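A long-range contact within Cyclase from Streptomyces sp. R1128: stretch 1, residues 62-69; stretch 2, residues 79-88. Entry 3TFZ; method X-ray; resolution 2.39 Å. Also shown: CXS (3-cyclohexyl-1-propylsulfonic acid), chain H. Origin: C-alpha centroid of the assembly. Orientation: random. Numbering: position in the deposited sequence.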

# COMPACT_ATOMS: atom_id res chain seq x y z
N ILE A 62 9.05 24.99 3.15
CA ILE A 62 10.29 24.35 3.27
C ILE A 62 10.46 23.85 4.70
O ILE A 62 10.56 24.62 5.65
CB ILE A 62 11.40 25.28 2.82
CG1 ILE A 62 12.74 24.58 2.86
CG2 ILE A 62 11.41 26.53 3.70
CD1 ILE A 62 12.79 23.47 2.01
N ASN A 63 10.43 22.54 4.82
CA ASN A 63 10.74 21.90 6.06
C ASN A 63 12.14 21.30 6.05
O ASN A 63 12.67 20.88 5.02
CB ASN A 63 9.66 20.87 6.43
CG ASN A 63 8.43 21.53 7.13
OD1 ASN A 63 8.11 21.18 8.23
ND2 ASN A 63 7.78 22.50 6.49
N THR A 64 12.74 21.33 7.23
CA THR A 64 14.04 20.81 7.43
C THR A 64 13.93 19.67 8.47
O THR A 64 13.26 19.81 9.46
CB THR A 64 15.05 21.93 7.74
OG1 THR A 64 16.33 21.42 7.48
CG2 THR A 64 15.04 22.31 9.17
N TRP A 65 14.56 18.53 8.19
CA TRP A 65 14.72 17.51 9.20
C TRP A 65 15.98 16.70 8.97
O TRP A 65 16.65 16.79 7.92
CB TRP A 65 13.46 16.58 9.33
CG TRP A 65 13.12 15.83 8.12
CD1 TRP A 65 13.81 14.74 7.60
CD2 TRP A 65 12.05 16.12 7.19
NE1 TRP A 65 13.21 14.34 6.40
CE2 TRP A 65 12.15 15.15 6.12
CE3 TRP A 65 11.02 17.09 7.15
CZ2 TRP A 65 11.21 15.08 5.09
CZ3 TRP A 65 10.10 17.05 6.08
CH2 TRP A 65 10.20 16.04 5.07
N THR A 66 16.29 15.90 9.98
CA THR A 66 17.46 15.05 10.05
C THR A 66 17.01 13.61 10.34
O THR A 66 16.37 13.41 11.31
CB THR A 66 18.36 15.53 11.21
OG1 THR A 66 19.07 16.66 10.76
CG2 THR A 66 19.38 14.49 11.59
N SER A 67 17.37 12.64 9.50
CA SER A 67 17.13 11.24 9.87
C SER A 67 18.31 10.38 9.89
O SER A 67 19.28 10.55 9.09
CB SER A 67 16.13 10.54 8.94
OG SER A 67 16.55 10.87 7.68
N ARG A 68 18.21 9.41 10.81
CA ARG A 68 19.14 8.29 10.87
C ARG A 68 18.53 7.17 10.07
O ARG A 68 17.42 6.70 10.39
CB ARG A 68 19.47 7.87 12.27
CG ARG A 68 20.50 6.70 12.26
CD ARG A 68 20.77 6.10 13.68
NE ARG A 68 21.84 6.91 14.27
CZ ARG A 68 23.14 6.61 14.11
NH1 ARG A 68 23.49 5.47 13.46
NH2 ARG A 68 24.09 7.41 14.63
N ARG A 69 19.21 6.82 8.97
CA ARG A 69 18.83 5.63 8.10
C ARG A 69 19.72 4.45 8.38
O ARG A 69 20.95 4.58 8.27
CB ARG A 69 18.90 5.95 6.60
CG ARG A 69 17.93 7.16 6.23
CD ARG A 69 18.44 7.96 5.01
NE ARG A 69 19.08 7.19 3.87
CZ ARG A 69 18.42 6.63 2.85
NH1 ARG A 69 17.09 6.73 2.78
NH2 ARG A 69 19.10 5.99 1.89
N ALA A 79 15.42 1.18 7.69
CA ALA A 79 14.77 1.75 8.89
C ALA A 79 15.22 3.23 9.04
O ALA A 79 16.41 3.56 8.95
CB ALA A 79 15.17 0.96 10.19
N TYR A 80 14.26 4.14 9.18
CA TYR A 80 14.57 5.56 9.38
C TYR A 80 14.00 6.02 10.72
O TYR A 80 12.99 5.51 11.14
CB TYR A 80 14.18 6.45 8.13
CG TYR A 80 12.69 6.63 7.98
CD1 TYR A 80 12.04 7.66 8.64
CD2 TYR A 80 11.90 5.74 7.15
CE1 TYR A 80 10.65 7.81 8.56
CE2 TYR A 80 10.60 5.85 7.11
CZ TYR A 80 9.96 6.89 7.80
OH TYR A 80 8.63 7.02 7.68
N ARG A 81 14.67 6.97 11.41
CA ARG A 81 14.13 7.66 12.61
C ARG A 81 14.62 9.11 12.42
O ARG A 81 15.79 9.34 12.12
CB ARG A 81 14.64 7.03 13.93
CG ARG A 81 14.02 7.51 15.29
CD ARG A 81 14.78 7.17 16.65
NE ARG A 81 13.94 7.07 17.91
CZ ARG A 81 13.24 8.07 18.58
NH1 ARG A 81 13.18 9.36 18.16
NH2 ARG A 81 12.54 7.78 19.70
N GLN A 82 13.70 10.09 12.52
CA GLN A 82 14.06 11.50 12.42
C GLN A 82 14.60 12.00 13.79
O GLN A 82 13.94 11.77 14.76
CB GLN A 82 12.82 12.30 11.97
CG GLN A 82 12.54 11.98 10.55
CD GLN A 82 11.58 12.98 9.94
OE1 GLN A 82 11.03 13.88 10.63
NE2 GLN A 82 11.39 12.84 8.64
N LEU A 83 15.81 12.58 13.82
CA LEU A 83 16.52 13.07 15.03
C LEU A 83 16.23 14.55 15.28
O LEU A 83 16.50 15.06 16.36
CB LEU A 83 18.04 12.89 14.90
CG LEU A 83 18.50 11.45 14.62
CD1 LEU A 83 20.04 11.36 14.63
CD2 LEU A 83 17.79 10.38 15.58
N GLU A 84 15.79 15.23 14.23
CA GLU A 84 15.32 16.59 14.31
C GLU A 84 14.13 16.57 13.34
O GLU A 84 14.20 15.91 12.34
CB GLU A 84 16.49 17.63 14.02
CG GLU A 84 17.38 17.85 15.36
CD GLU A 84 18.76 18.44 15.13
OE1 GLU A 84 19.73 17.69 14.85
OE2 GLU A 84 18.87 19.67 15.24
N THR A 85 13.04 17.23 13.69
CA THR A 85 11.79 17.06 12.95
C THR A 85 11.21 18.46 12.59
O THR A 85 11.86 19.45 12.78
CB THR A 85 10.77 16.19 13.74
OG1 THR A 85 10.38 16.88 14.93
CG2 THR A 85 11.38 14.92 14.22
N ALA A 86 10.10 18.51 11.90
CA ALA A 86 9.45 19.79 11.62
C ALA A 86 8.68 20.19 12.87
O ALA A 86 8.34 19.30 13.67
CB ALA A 86 8.44 19.60 10.43
N PRO A 87 8.39 21.49 13.05
CA PRO A 87 7.73 21.97 14.35
C PRO A 87 6.46 21.22 14.86
O PRO A 87 6.32 21.07 16.04
CB PRO A 87 7.43 23.47 14.13
CG PRO A 87 8.47 23.86 13.03
CD PRO A 87 8.71 22.60 12.14
N ILE A 88 5.59 20.74 14.00
CA ILE A 88 4.36 20.12 14.44
C ILE A 88 4.59 18.63 14.71
O ILE A 88 3.69 17.92 15.16
CB ILE A 88 3.20 20.34 13.43
CG1 ILE A 88 3.57 19.64 12.09
CG2 ILE A 88 2.92 21.91 13.29
CD1 ILE A 88 2.38 18.83 11.41
S CXS H . 13.27 10.36 6.09
O1 CXS H . 12.84 11.03 7.33
O2 CXS H . 14.43 9.43 6.30
O3 CXS H . 13.62 11.46 5.17
C1 CXS H . 12.11 9.49 5.22
C2 CXS H . 10.89 10.31 4.90
C3 CXS H . 9.63 9.62 5.29
N CXS H . 8.51 10.33 4.67
C4 CXS H . 8.18 11.72 5.00
C5 CXS H . 8.78 12.23 6.29
C6 CXS H . 7.68 12.86 7.17
C7 CXS H . 6.99 14.08 6.59
C8 CXS H . 6.55 13.60 5.22
C9 CXS H . 6.68 12.06 5.16

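The backbone makes this contact, and the side chains are sorted by the faces it creates. Two antiparallel strands pair through Arg-68 and Arg-81, whose amides each reach the other's carbonyl: Arg-68 N to Arg-81 O at 2.8 Å, Arg-81 N to Arg-68 O at 2.9 Å. One step along, the register shifts by one residue in a beta bulge. There Thr-66 O takes two amides, a short bond from Leu-83 N (2.7 Å) and a weak one from Glu-84 N (3.5 Å), while Thr-66 N gives a nearly straight bond to Glu-84 O (3.2 Å).

Trp-65, Ser-67, Gln-82 and Tyr-80 gather around the sulfonate of CXS, probably a guest from the crystallisation liquor. Trp-65 takes chi1 p, and its indole NE1 donates to CXS O3 at 3.2 Å, at the ring edge, near its plane. Gln-82, m then t, brings its end nearer the other stretch, with NE2 over a face of that indole, 3.2 Å from Trp-65 CD1, and donates to CXS O1 at 2.7 Å. The two nitrogens are both donors and do not bond each other; the sulfonate serves each separately. Ser-67, also p, places OG 2.9 Å from CXS O2, to which it donates a hydrogen bond. Tyr-80, again p, lays a ring face against CXS C1. Arg-69 lies on the face of Ser-67, Gln-82 and Tyr-80, but its guanidinium turns away to partners elsewhere in the structure.

The other face carries Thr-66, Arg-68, Arg-81 and Glu-84. Beta-branched Thr-66 is buried and suits an extended backbone; its CB packs 4.0 Å from Glu-84 CB, and its CG2 sits 3.9 Å from Leu-83 CB. Arg-68, t, t, touches the other stretch near its root, CB 4.3 Å from Leu-83 CD1, while its charged end leads away.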